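Sn-glycerol-3-phosphate ABC transporter substrate-binding protein UspB (Mycobacterium tuberculosis, PDB 4MFI) serves as the substrate-binding component of an ABC transporter, binding glycerophosphocholine and probably delivering it to the membrane-embedded transporter for uptake. Local coordinates at residues W42-G47 against D79-K84; D96-D101 against G308-A313; A147-R152 against L346-S351; R103-F108 against A137-N142; E53-G58 against T336-Q341. One frame throughout, in Å; residues are numbered along the deposited sequence.

Four of the five contacts belong to one mixed sheet and its covering helices, and contact 5 pairs two helices of the same lobe. Contact 2 is fully buried and rests on backbone hydrogen bonds between strands; contact 1, buried apart from the exposed Lys84, lays helix 78-88 over the neighbouring strand 39-43 mainly by side chains, with no hydrogen bond across. Contact 3, also buried, fastens a loop to strand 144-160 through Val348 packing, a backbone bond and a water. Contact 4 is partly buried and chiefly aromatic, whereas contact 5 has a buried apolar side and a polar, partly exposed rim. The carboxylate of Glu53 ties contacts 1, 3 and 5 together, and Asp138 joins contact 4 to contact 3.

Contact 1. Residues W42-G47 against D79-K84; sequences WSSHPG and DEVAQK
The backbones come nearest at Ser44 and Val81, whose CA atoms lie 6.5 Å apart, where the end of strand 39-43 passes into a loop beside helix 78-88. No hydrogen bond spans the two, so side chains carry most of the contact. Trp42 and Lys84 cross at about a right angle. The lysine stem is extended through its first three torsions and lies over one face of the indole: CE stands 3.9 Å from the centroid of the Trp42 six-membered ring, 10° off its normal, a CH-pi contact, while CG of Lys84 meets CZ3 of Trp42 at 3.5 Å. A bend at the last torsion (chi4 65°) places NZ of Lys84 5.1 Å from that centroid, so any cation-pi attraction is weak. In the ring plane, Lys84 O sits at the indole edge. Deeper in, Val81 turns CG2 to CB of Ser44 at 3.6 Å. The apolar methyl is also near Ser44 N, a buried amide without a polar partner. One residue earlier, Ser43 OG accepts from His45 N at 2.9 Å, an ST turn that shapes the exit from the strand; the same hydroxyl also pairs with Glu53 OE2. Helix 78-88 links strand 69-73 to strand 97-101 and crosses over strand 39-43, which lies between them: the right-handed beta-alpha-beta crossover characteristic of the type II periplasmic binding protein fold.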
# COMPACT_ATOMS: atom_id res chain seq x y z
N TRP A 42 -3.84 7.30 18.24
CA TRP A 42 -5.02 6.66 17.68
C TRP A 42 -4.64 5.69 16.58
O TRP A 42 -4.15 6.09 15.52
CB TRP A 42 -5.98 7.70 17.10
CG TRP A 42 -6.71 8.51 18.13
CD1 TRP A 42 -6.41 8.63 19.46
CD2 TRP A 42 -7.88 9.30 17.92
NE1 TRP A 42 -7.32 9.45 20.08
CE2 TRP A 42 -8.23 9.88 19.15
CE3 TRP A 42 -8.66 9.58 16.79
CZ2 TRP A 42 -9.33 10.73 19.30
CZ3 TRP A 42 -9.76 10.42 16.94
CH2 TRP A 42 -10.08 10.98 18.18
N SER A 43 -4.86 4.40 16.84
CA SER A 43 -4.51 3.35 15.89
C SER A 43 -5.66 2.37 15.70
O SER A 43 -6.50 2.20 16.59
CB SER A 43 -3.28 2.60 16.40
OG SER A 43 -2.93 1.54 15.52
N SER A 44 -5.70 1.73 14.54
CA SER A 44 -6.62 0.63 14.30
C SER A 44 -5.94 -0.71 14.56
O SER A 44 -6.53 -1.77 14.35
CB SER A 44 -7.13 0.67 12.86
OG SER A 44 -6.05 0.72 11.95
N HIS A 45 -4.69 -0.66 15.02
CA HIS A 45 -3.90 -1.86 15.28
C HIS A 45 -3.83 -2.77 14.05
O HIS A 45 -4.21 -3.94 14.12
CB HIS A 45 -4.48 -2.65 16.46
CG HIS A 45 -4.93 -1.81 17.62
ND1 HIS A 45 -4.10 -0.89 18.24
CD2 HIS A 45 -6.11 -1.75 18.27
CE1 HIS A 45 -4.76 -0.30 19.22
NE2 HIS A 45 -5.98 -0.80 19.26
N PRO A 46 -3.35 -2.23 12.92
CA PRO A 46 -3.39 -3.01 11.68
C PRO A 46 -2.58 -4.29 11.78
O PRO A 46 -1.51 -4.31 12.41
CB PRO A 46 -2.76 -2.06 10.65
CG PRO A 46 -1.86 -1.17 11.46
CD PRO A 46 -2.61 -0.97 12.76
N GLY A 47 -3.08 -5.37 11.19
CA GLY A 47 -2.42 -6.66 11.31
C GLY A 47 -2.48 -7.20 12.72
O GLY A 47 -1.58 -7.93 13.14
N ASP A 79 -10.64 3.28 7.66
CA ASP A 79 -11.81 4.11 7.40
C ASP A 79 -12.43 4.59 8.71
O ASP A 79 -12.82 5.75 8.83
CB ASP A 79 -12.86 3.34 6.58
CG ASP A 79 -12.48 3.20 5.11
OD1 ASP A 79 -11.87 4.13 4.55
OD2 ASP A 79 -12.84 2.17 4.51
N GLU A 80 -12.50 3.70 9.69
CA GLU A 80 -13.08 4.05 10.98
C GLU A 80 -12.21 5.05 11.74
O GLU A 80 -12.73 5.97 12.38
CB GLU A 80 -13.35 2.80 11.83
CG GLU A 80 -14.46 1.93 11.27
CD GLU A 80 -14.92 0.87 12.25
OE1 GLU A 80 -14.36 0.80 13.37
OE2 GLU A 80 -15.85 0.12 11.89
N VAL A 81 -10.89 4.89 11.67
CA VAL A 81 -10.00 5.86 12.31
C VAL A 81 -10.22 7.24 11.70
O VAL A 81 -10.29 8.24 12.42
CB VAL A 81 -8.52 5.46 12.17
CG1 VAL A 81 -7.62 6.53 12.76
CG2 VAL A 81 -8.28 4.13 12.87
N ALA A 82 -10.35 7.28 10.38
CA ALA A 82 -10.55 8.55 9.69
C ALA A 82 -11.84 9.25 10.15
O ALA A 82 -11.83 10.47 10.36
CB ALA A 82 -10.55 8.35 8.19
N GLN A 83 -12.94 8.51 10.29
CA GLN A 83 -14.19 9.12 10.75
C GLN A 83 -14.09 9.60 12.19
O GLN A 83 -14.63 10.66 12.54
CB GLN A 83 -15.38 8.17 10.58
CG GLN A 83 -15.66 7.78 9.13
CD GLN A 83 -15.86 8.97 8.20
OE1 GLN A 83 -16.19 10.08 8.63
NE2 GLN A 83 -15.68 8.74 6.91
N LYS A 84 -13.41 8.83 13.04
CA LYS A 84 -13.25 9.24 14.43
C LYS A 84 -12.43 10.53 14.49
O LYS A 84 -12.77 11.46 15.24
CB LYS A 84 -12.59 8.13 15.24
CG LYS A 84 -12.60 8.37 16.75
CD LYS A 84 -11.80 7.29 17.46
CE LYS A 84 -11.71 7.54 18.96
NZ LYS A 84 -13.04 7.45 19.62

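Contact 2. Residues D96-D101 against G308-A313; sequences DVVLLD and GLAIPA
Leu99 holds CG anti to its backbone N (chi1 -175°) and Leu309 holds CG anti to its carbonyl carbon (chi1 -60°). Their ends meet, CD1 of Leu99 3.7 Å from CD2 of Leu309, the side chains crossing obliquely. Val97 CG1 adds a looser contact with Leu309 CB. On the other face of the sheet CD1 of Leu100 rests 3.9 Å from CB of Ala310, with Val98 beside it. Strand 97-101 runs antiparallel to 308-310: N of Val98 bonds to O of Ala310 at 3.0 Å and N of Ala310 back to O of Val98 at 2.9 Å, with the same exchange between Leu100 and Gly308. This reversed strand is the hallmark of the type II binding-protein sheet, where the strand returning from the second lobe slots between the third strand, 97-101, and the next, 144-160. Past the ladder, CD of Pro312 lies 3.4 Å from Asp96 O, a buried carbonyl with no polar partner. The carboxylate of Asp96 is held by salt bridges to Lys33 and Arg319.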
# COMPACT_ATOMS: atom_id res chain seq x y z
N ASP A 96 -2.83 13.09 19.34
CA ASP A 96 -1.52 13.67 19.07
C ASP A 96 -0.87 13.01 17.87
O ASP A 96 -0.13 13.65 17.11
CB ASP A 96 -0.61 13.53 20.29
CG ASP A 96 -1.10 14.34 21.45
OD1 ASP A 96 -0.73 15.53 21.54
OD2 ASP A 96 -1.87 13.79 22.27
N VAL A 97 -1.15 11.71 17.71
CA VAL A 97 -0.59 10.90 16.64
C VAL A 97 -1.73 10.07 16.08
O VAL A 97 -2.43 9.40 16.84
CB VAL A 97 0.53 9.97 17.16
CG1 VAL A 97 1.04 9.05 16.05
CG2 VAL A 97 1.68 10.79 17.74
N VAL A 98 -1.94 10.13 14.77
CA VAL A 98 -3.07 9.43 14.16
C VAL A 98 -2.64 8.62 12.94
O VAL A 98 -1.84 9.09 12.11
CB VAL A 98 -4.25 10.39 13.82
CG1 VAL A 98 -3.82 11.46 12.81
CG2 VAL A 98 -5.46 9.62 13.32
N LEU A 99 -3.16 7.40 12.84
CA LEU A 99 -2.84 6.50 11.74
C LEU A 99 -3.77 6.76 10.54
O LEU A 99 -4.98 6.52 10.62
CB LEU A 99 -2.99 5.05 12.22
CG LEU A 99 -2.60 3.94 11.24
CD1 LEU A 99 -1.12 4.04 10.91
CD2 LEU A 99 -2.91 2.58 11.84
N LEU A 100 -3.20 7.24 9.44
CA LEU A 100 -3.98 7.60 8.25
C LEU A 100 -3.49 6.82 7.04
O LEU A 100 -2.28 6.72 6.80
CB LEU A 100 -3.87 9.10 7.98
CG LEU A 100 -4.43 10.01 9.08
CD1 LEU A 100 -4.19 11.48 8.74
CD2 LEU A 100 -5.92 9.75 9.27
N ASP A 101 -4.43 6.26 6.27
CA ASP A 101 -4.02 5.42 5.14
C ASP A 101 -3.62 6.22 3.90
O ASP A 101 -3.58 7.46 3.92
CB ASP A 101 -5.01 4.28 4.82
CG ASP A 101 -6.26 4.72 4.05
OD1 ASP A 101 -6.35 5.87 3.58
OD2 ASP A 101 -7.15 3.87 3.88
N GLY A 308 0.36 5.61 7.39
CA GLY A 308 1.40 6.35 8.06
C GLY A 308 0.90 7.09 9.29
O GLY A 308 -0.31 7.14 9.55
N LEU A 309 1.82 7.68 10.03
CA LEU A 309 1.48 8.41 11.25
C LEU A 309 1.58 9.92 11.02
O LEU A 309 2.60 10.41 10.52
CB LEU A 309 2.43 8.00 12.38
CG LEU A 309 2.41 6.52 12.77
CD1 LEU A 309 3.42 6.25 13.88
CD2 LEU A 309 1.01 6.10 13.20
N ALA A 310 0.52 10.64 11.38
CA ALA A 310 0.44 12.08 11.17
C ALA A 310 0.20 12.81 12.49
O ALA A 310 -0.26 12.22 13.46
CB ALA A 310 -0.67 12.41 10.18
N ILE A 311 0.48 14.11 12.50
CA ILE A 311 0.31 14.95 13.68
C ILE A 311 -0.69 16.06 13.35
O ILE A 311 -0.43 16.89 12.48
CB ILE A 311 1.66 15.60 14.09
CG1 ILE A 311 2.72 14.52 14.34
CG2 ILE A 311 1.49 16.50 15.31
CD1 ILE A 311 4.10 15.11 14.64
N PRO A 312 -1.84 16.09 14.04
CA PRO A 312 -2.81 17.15 13.78
C PRO A 312 -2.26 18.56 13.97
O PRO A 312 -1.42 18.80 14.85
CB PRO A 312 -3.91 16.86 14.81
CG PRO A 312 -3.84 15.37 15.00
CD PRO A 312 -2.35 15.08 14.98
N ALA A 313 -2.74 19.48 13.14
CA ALA A 313 -2.30 20.87 13.18
C ALA A 313 -2.71 21.59 14.46
O ALA A 313 -2.03 22.53 14.88
CB ALA A 313 -2.83 21.63 11.97

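Contact 3. Residues A147-R152 against L346-S351; sequences AVPYAR and LPVRKS
Val348 points its branched side chain at strand 144-160 and meets two residues there at different slants. It meets the Pro149 ring on a slant, CB of Val348 lying 4.0 Å from CG of Pro149, and crosses the Arg152 stem at about a right angle, CG1 of Val348 touching CG of Arg152 at the same distance. Pro149 O is buried beneath both valine methyls, the nearer being CG2 of Val348 at 3.7 Å, and finds no polar partner. The arginine chain folds at chi2 and chi3 (-54° and -46°), and its guanidinium bonds elsewhere, NE to Gly305 O and NH2 to Asp138 in a salt bridge. The polar half of the contact is backbone: Leu346 N donates to Arg152 O at 3.0 Å in the carbonyl plane, and Leu346 CG packs 3.6 Å from that same Arg152 O. One water stitches the corner, donating to Tyr150 O and Leu346 O while accepting from Arg152 N. Tyr150 and Ala151 both face Ala307 in a classic beta bulge. Loop 346-351 follows helix 333-343, tied back by Val348 N to Thr336 OG1, and reaches helix 133-137 through the Lys350-Asp133 salt bridge; that helix's Leu135 and Leu136 touch Pro149.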
# COMPACT_ATOMS: atom_id res chain seq x y z
N ALA A 147 3.12 12.91 6.81
CA ALA A 147 3.11 11.72 7.65
C ALA A 147 4.42 10.98 7.52
O ALA A 147 5.25 11.32 6.67
CB ALA A 147 1.93 10.80 7.29
N VAL A 148 4.61 9.96 8.36
CA VAL A 148 5.78 9.10 8.34
C VAL A 148 5.27 7.66 8.14
O VAL A 148 4.31 7.26 8.79
CB VAL A 148 6.55 9.22 9.68
CG1 VAL A 148 7.69 8.21 9.78
CG2 VAL A 148 7.07 10.64 9.87
N PRO A 149 5.90 6.88 7.25
CA PRO A 149 5.41 5.52 7.00
C PRO A 149 5.48 4.64 8.25
O PRO A 149 6.44 4.75 9.02
CB PRO A 149 6.38 4.99 5.93
CG PRO A 149 7.63 5.80 6.13
CD PRO A 149 7.13 7.17 6.48
N TYR A 150 4.48 3.79 8.44
CA TYR A 150 4.36 3.00 9.67
C TYR A 150 4.01 1.54 9.37
O TYR A 150 4.77 0.63 9.69
CB TYR A 150 3.31 3.63 10.57
CG TYR A 150 3.00 2.92 11.86
CD1 TYR A 150 3.91 2.90 12.92
CD2 TYR A 150 1.76 2.31 12.06
CE1 TYR A 150 3.60 2.27 14.12
CE2 TYR A 150 1.45 1.68 13.25
CZ TYR A 150 2.37 1.66 14.28
OH TYR A 150 2.05 1.05 15.47
N ALA A 151 2.85 1.32 8.76
CA ALA A 151 2.37 -0.03 8.43
C ALA A 151 2.23 -0.12 6.92
O ALA A 151 1.16 0.17 6.37
CB ALA A 151 1.04 -0.31 9.12
N ARG A 152 3.31 -0.50 6.25
CA ARG A 152 3.40 -0.39 4.80
C ARG A 152 3.50 -1.76 4.12
O ARG A 152 4.08 -2.69 4.67
CB ARG A 152 4.58 0.50 4.39
CG ARG A 152 4.62 1.86 5.11
CD ARG A 152 3.31 2.68 5.00
NE ARG A 152 2.86 2.65 3.62
CZ ARG A 152 3.27 3.49 2.67
NH1 ARG A 152 4.04 4.54 2.96
NH2 ARG A 152 2.86 3.29 1.42
N LEU A 346 6.18 -4.12 6.18
CA LEU A 346 7.57 -4.04 5.73
C LEU A 346 8.36 -3.01 6.54
O LEU A 346 7.82 -1.97 6.90
CB LEU A 346 7.59 -3.68 4.24
CG LEU A 346 6.80 -4.65 3.35
CD1 LEU A 346 6.78 -4.20 1.90
CD2 LEU A 346 7.35 -6.06 3.48
N PRO A 347 9.64 -3.29 6.82
CA PRO A 347 10.46 -2.30 7.53
C PRO A 347 10.54 -1.00 6.72
O PRO A 347 10.76 -1.05 5.51
CB PRO A 347 11.84 -2.97 7.62
CG PRO A 347 11.58 -4.44 7.43
CD PRO A 347 10.40 -4.52 6.51
N VAL A 348 10.37 0.14 7.39
CA VAL A 348 10.29 1.41 6.66
C VAL A 348 11.62 2.15 6.59
O VAL A 348 11.70 3.22 5.99
CB VAL A 348 9.20 2.33 7.26
CG1 VAL A 348 7.86 1.59 7.36
CG2 VAL A 348 9.61 2.87 8.63
N ARG A 349 12.66 1.57 7.20
CA ARG A 349 13.99 2.17 7.22
C ARG A 349 14.96 1.34 6.40
O ARG A 349 14.98 0.11 6.53
CB ARG A 349 14.52 2.26 8.66
CG ARG A 349 13.70 3.18 9.57
CD ARG A 349 13.90 4.64 9.21
NE ARG A 349 15.24 5.07 9.60
CZ ARG A 349 15.51 5.80 10.67
NH1 ARG A 349 14.53 6.23 11.47
NH2 ARG A 349 16.76 6.11 10.95
N LYS A 350 15.77 2.01 5.59
CA LYS A 350 16.77 1.33 4.77
C LYS A 350 17.72 0.51 5.64
O LYS A 350 18.02 -0.65 5.33
CB LYS A 350 17.57 2.34 3.95
CG LYS A 350 16.73 3.16 2.99
CD LYS A 350 17.59 4.22 2.32
CE LYS A 350 16.77 5.09 1.38
NZ LYS A 350 17.54 6.28 0.94
N SER A 351 18.18 1.10 6.74
CA SER A 351 19.17 0.46 7.59
C SER A 351 18.60 -0.63 8.49
O SER A 351 19.34 -1.22 9.29
CB SER A 351 19.88 1.49 8.46
OG SER A 351 18.99 2.02 9.43
O HOH W 1 5.53 -1.08 7.73

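Contact 4. Residues R103-F108 against A137-N142; sequences RWWFHF and ADYEFN
Asp138, whose carbonyl O lies 3.2 Å from CZ2 of Trp105, has its carboxylate OD2 gripped twice, by Arg152 NH2 in a salt bridge and by Thr304 OG1 in a hydrogen bond. This anchors a type I turn, Ala137 to Glu140, closed by Glu140 N to Ala137 O at 3.1 Å. The indole of Trp105 lies against the turn with its two rings engaged differently. Over the five-membered ring comes the edge of Tyr139 in a T-shaped pair, planes at 69°, with CD1 of Tyr139 3.6 Å from CD1 of Trp105. Over the six-membered ring sits CA of Tyr139, 4.0 Å from the centroid, a CH-pi contact, while Phe106 CB covers the opposite indole face. The bond from CA to CB of Trp105 already points toward the turn, and chi1 of 81° sets CG between the backbone N and the carbonyl carbon. A second T-shaped pair stands beside the first: CE1 of Phe106 points at the centre of the Phe141 face, 3.9 Å from CG of Phe141, with planes at 80°. Phe387 stacks on Phe106 from outside the two segments. Strand 140-141 pairs with 144-160 in a short beta hairpin, and helix 104-110 follows strand 97-101; aromatic edge-to-face packing thus joins the hairpin at the sheet margin to a helix layer of the alpha/beta lobe.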
# COMPACT_ATOMS: atom_id res chain seq x y z
N ARG A 103 -5.06 7.00 1.25
CA ARG A 103 -6.07 7.87 0.64
C ARG A 103 -6.49 8.96 1.61
O ARG A 103 -6.72 10.11 1.22
CB ARG A 103 -7.30 7.05 0.24
CG ARG A 103 -6.99 5.87 -0.67
CD ARG A 103 -8.06 4.79 -0.58
NE ARG A 103 -8.33 4.44 0.82
CZ ARG A 103 -9.51 4.07 1.30
NH1 ARG A 103 -10.57 3.97 0.49
NH2 ARG A 103 -9.64 3.81 2.59
N TRP A 104 -6.60 8.61 2.88
CA TRP A 104 -7.12 9.56 3.85
C TRP A 104 -6.14 10.66 4.24
O TRP A 104 -6.56 11.76 4.58
CB TRP A 104 -7.61 8.83 5.10
CG TRP A 104 -8.96 8.19 4.97
CD1 TRP A 104 -9.24 6.85 4.88
CD2 TRP A 104 -10.23 8.86 4.91
NE1 TRP A 104 -10.60 6.65 4.77
CE2 TRP A 104 -11.22 7.87 4.80
CE3 TRP A 104 -10.61 10.20 4.96
CZ2 TRP A 104 -12.58 8.18 4.73
CZ3 TRP A 104 -11.96 10.51 4.90
CH2 TRP A 104 -12.93 9.50 4.78
N TRP A 105 -4.83 10.38 4.20
CA TRP A 105 -3.90 11.41 4.66
C TRP A 105 -4.02 12.69 3.84
O TRP A 105 -4.03 13.79 4.40
CB TRP A 105 -2.45 10.90 4.75
CG TRP A 105 -1.70 10.90 3.44
CD1 TRP A 105 -1.46 9.82 2.64
CD2 TRP A 105 -1.07 12.02 2.80
NE1 TRP A 105 -0.74 10.20 1.54
CE2 TRP A 105 -0.48 11.54 1.61
CE3 TRP A 105 -0.96 13.38 3.11
CZ2 TRP A 105 0.20 12.38 0.73
CZ3 TRP A 105 -0.27 14.22 2.23
CH2 TRP A 105 0.30 13.71 1.05
N PHE A 106 -4.16 12.57 2.52
CA PHE A 106 -4.23 13.76 1.67
C PHE A 106 -5.55 14.50 1.89
O PHE A 106 -5.58 15.73 1.88
CB PHE A 106 -4.04 13.44 0.19
CG PHE A 106 -4.09 14.66 -0.70
CD1 PHE A 106 -2.97 15.45 -0.86
CD2 PHE A 106 -5.25 15.00 -1.38
CE1 PHE A 106 -3.00 16.58 -1.68
CE2 PHE A 106 -5.30 16.12 -2.19
CZ PHE A 106 -4.17 16.91 -2.35
N HIS A 107 -6.63 13.74 2.07
CA HIS A 107 -7.91 14.36 2.38
C HIS A 107 -7.79 15.32 3.56
O HIS A 107 -8.25 16.47 3.51
CB HIS A 107 -8.95 13.29 2.70
CG HIS A 107 -10.21 13.85 3.28
ND1 HIS A 107 -11.20 14.40 2.50
CD2 HIS A 107 -10.62 13.97 4.56
CE1 HIS A 107 -12.18 14.83 3.28
NE2 HIS A 107 -11.85 14.58 4.53
N PHE A 108 -7.13 14.87 4.62
CA PHE A 108 -6.94 15.72 5.78
C PHE A 108 -5.87 16.81 5.58
O PHE A 108 -6.05 17.93 6.04
CB PHE A 108 -6.66 14.87 7.02
CG PHE A 108 -7.85 14.08 7.47
CD1 PHE A 108 -8.98 14.72 7.95
CD2 PHE A 108 -7.85 12.69 7.40
CE1 PHE A 108 -10.09 14.00 8.36
CE2 PHE A 108 -8.96 11.96 7.81
CZ PHE A 108 -10.08 12.61 8.29
N ALA A 137 8.27 9.42 0.48
CA ALA A 137 7.75 10.23 -0.63
C ALA A 137 6.24 10.09 -0.79
O ALA A 137 5.59 10.98 -1.34
CB ALA A 137 8.45 9.88 -1.93
N ASP A 138 5.69 8.98 -0.31
CA ASP A 138 4.24 8.75 -0.35
C ASP A 138 3.45 9.87 0.32
O ASP A 138 2.28 10.09 -0.01
CB ASP A 138 3.89 7.44 0.37
CG ASP A 138 4.25 6.21 -0.42
OD1 ASP A 138 4.20 6.23 -1.68
OD2 ASP A 138 4.55 5.19 0.22
N TYR A 139 4.08 10.57 1.28
CA TYR A 139 3.38 11.60 2.05
C TYR A 139 3.80 13.01 1.70
O TYR A 139 3.53 13.95 2.44
CB TYR A 139 3.55 11.36 3.56
CG TYR A 139 3.21 9.94 3.94
CD1 TYR A 139 1.89 9.50 3.95
CD2 TYR A 139 4.21 9.03 4.27
CE1 TYR A 139 1.58 8.19 4.28
CE2 TYR A 139 3.91 7.73 4.61
CZ TYR A 139 2.60 7.31 4.61
OH TYR A 139 2.32 6.00 4.95
N GLU A 140 4.48 13.14 0.57
CA GLU A 140 4.97 14.44 0.12
C GLU A 140 3.96 15.09 -0.82
O GLU A 140 3.41 14.44 -1.71
CB GLU A 140 6.33 14.30 -0.57
CG GLU A 140 6.95 15.62 -0.99
CD GLU A 140 6.81 15.89 -2.48
OE1 GLU A 140 6.76 17.08 -2.87
OE2 GLU A 140 6.76 14.92 -3.26
N PHE A 141 3.70 16.36 -0.58
CA PHE A 141 2.92 17.14 -1.52
C PHE A 141 3.43 18.56 -1.53
O PHE A 141 3.54 19.20 -0.48
CB PHE A 141 1.44 17.12 -1.19
CG PHE A 141 0.61 17.85 -2.19
CD1 PHE A 141 0.47 17.37 -3.48
CD2 PHE A 141 -0.01 19.04 -1.85
CE1 PHE A 141 -0.29 18.05 -4.41
CE2 PHE A 141 -0.77 19.73 -2.77
CZ PHE A 141 -0.91 19.24 -4.06
N ASN A 142 3.75 19.06 -2.73
CA ASN A 142 4.28 20.40 -2.90
C ASN A 142 5.53 20.64 -2.04
O ASN A 142 5.75 21.74 -1.54
CB ASN A 142 3.22 21.46 -2.55
CG ASN A 142 2.20 21.66 -3.66
OD1 ASN A 142 2.18 20.93 -4.66
ND2 ASN A 142 1.33 22.65 -3.47

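Contact 5. Residues E53-G58 against T336-Q341; sequences ERELIG and TAYFSQ
Tyr338 lays the phenol end of its ring across the stem of Glu55, with OH of Tyr338 3.4 Å from both CB and CG of Glu55. The two belong to an antiparallel helix pair, 53-58 and 336-341, whose segment axes run at 163° and approach to 10.7 Å. At that spacing the backbones are well separated, and long or aromatic side chains bridge the gap. Glu55 bends at chi2 (65°), and its OE2 goes to Arg59 in a salt bridge; Arg59 in turn makes a cation-pi contact with Tyr338. Below this polar rim Leu56 splits its methyls between two rings. CD2 of Leu56 meets CD2 of Tyr338 at 3.8 Å, the side chains sliding past each other in opposite directions. Its other methyl, CD1, reaches Phe339 CD1 at 4.0 Å, and here the two side chains cross at about a right angle. On the buried side, where the Phe339 ring also meets Tyr150, CG of Glu53 lies near the phenyl plane at its edge, 4.2 Å from CE1 of Phe339.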
# COMPACT_ATOMS: atom_id res chain seq x y z
N GLU A 53 2.34 -2.79 19.35
CA GLU A 53 2.26 -1.36 19.63
C GLU A 53 2.50 -1.06 21.12
O GLU A 53 3.18 -0.09 21.46
CB GLU A 53 0.92 -0.80 19.16
CG GLU A 53 0.76 -0.86 17.65
CD GLU A 53 -0.55 -0.28 17.16
OE1 GLU A 53 -1.59 -0.54 17.80
OE2 GLU A 53 -0.53 0.44 16.13
N ARG A 54 1.94 -1.88 22.00
CA ARG A 54 2.19 -1.71 23.43
C ARG A 54 3.67 -1.90 23.76
O ARG A 54 4.21 -1.21 24.63
CB ARG A 54 1.32 -2.65 24.26
CG ARG A 54 -0.14 -2.25 24.28
CD ARG A 54 -0.94 -3.08 25.28
NE ARG A 54 -0.86 -4.51 24.99
CZ ARG A 54 -1.73 -5.16 24.21
NH1 ARG A 54 -2.74 -4.51 23.65
NH2 ARG A 54 -1.58 -6.46 24.00
N GLU A 55 4.33 -2.83 23.07
CA GLU A 55 5.76 -3.04 23.26
C GLU A 55 6.55 -1.82 22.81
O GLU A 55 7.48 -1.38 23.50
CB GLU A 55 6.23 -4.31 22.53
CG GLU A 55 7.75 -4.46 22.44
CD GLU A 55 8.44 -4.64 23.78
OE1 GLU A 55 7.78 -5.07 24.76
OE2 GLU A 55 9.66 -4.36 23.86
N LEU A 56 6.19 -1.25 21.66
CA LEU A 56 6.88 -0.07 21.16
C LEU A 56 6.68 1.13 22.09
O LEU A 56 7.60 1.91 22.32
CB LEU A 56 6.42 0.26 19.74
CG LEU A 56 6.83 -0.77 18.69
CD1 LEU A 56 6.27 -0.40 17.32
CD2 LEU A 56 8.35 -0.91 18.64
N ILE A 57 5.47 1.25 22.65
CA ILE A 57 5.18 2.31 23.61
C ILE A 57 6.04 2.15 24.87
O ILE A 57 6.56 3.13 25.41
CB ILE A 57 3.68 2.34 23.97
CG1 ILE A 57 2.87 2.94 22.81
CG2 ILE A 57 3.43 3.14 25.25
CD1 ILE A 57 1.37 2.77 22.96
N GLY A 58 6.21 0.90 25.31
CA GLY A 58 7.04 0.62 26.47
C GLY A 58 8.48 1.02 26.21
O GLY A 58 9.13 1.62 27.08
N THR A 336 11.09 -0.48 13.64
CA THR A 336 10.36 -0.87 12.44
C THR A 336 10.66 -2.33 12.08
O THR A 336 9.79 -3.05 11.61
CB THR A 336 10.60 0.08 11.24
OG1 THR A 336 9.64 -0.20 10.22
CG2 THR A 336 12.01 -0.07 10.67
N ALA A 337 11.89 -2.77 12.33
CA ALA A 337 12.24 -4.18 12.14
C ALA A 337 11.38 -5.06 13.04
O ALA A 337 10.80 -6.05 12.58
CB ALA A 337 13.72 -4.42 12.41
N TYR A 338 11.29 -4.69 14.31
CA TYR A 338 10.44 -5.41 15.26
C TYR A 338 8.97 -5.44 14.82
O TYR A 338 8.34 -6.50 14.81
CB TYR A 338 10.55 -4.80 16.66
CG TYR A 338 9.53 -5.34 17.63
CD1 TYR A 338 9.68 -6.60 18.21
CD2 TYR A 338 8.39 -4.60 17.95
CE1 TYR A 338 8.73 -7.10 19.08
CE2 TYR A 338 7.45 -5.09 18.82
CZ TYR A 338 7.62 -6.33 19.38
OH TYR A 338 6.66 -6.82 20.25
N PHE A 339 8.44 -4.27 14.45
CA PHE A 339 7.06 -4.18 14.01
C PHE A 339 6.81 -5.10 12.80
O PHE A 339 5.80 -5.81 12.75
CB PHE A 339 6.70 -2.73 13.66
CG PHE A 339 5.23 -2.50 13.45
CD1 PHE A 339 4.36 -2.45 14.52
CD2 PHE A 339 4.74 -2.28 12.17
CE1 PHE A 339 3.00 -2.22 14.33
CE2 PHE A 339 3.38 -2.05 11.97
CZ PHE A 339 2.51 -2.02 13.06
N SER A 340 7.75 -5.08 11.86
CA SER A 340 7.68 -5.93 10.67
C SER A 340 7.65 -7.41 11.03
O SER A 340 6.84 -8.17 10.51
CB SER A 340 8.87 -5.64 9.74
OG SER A 340 8.88 -6.53 8.64
N GLN A 341 8.54 -7.83 11.93
CA GLN A 341 8.61 -9.23 12.34
C GLN A 341 7.32 -9.69 13.02
O GLN A 341 6.92 -10.85 12.89
CB GLN A 341 9.79 -9.44 13.28
CG GLN A 341 11.13 -9.24 12.61
CD GLN A 341 12.24 -8.90 13.59
OE1 GLN A 341 12.12 -9.12 14.80
NE2 GLN A 341 13.33 -8.35 13.06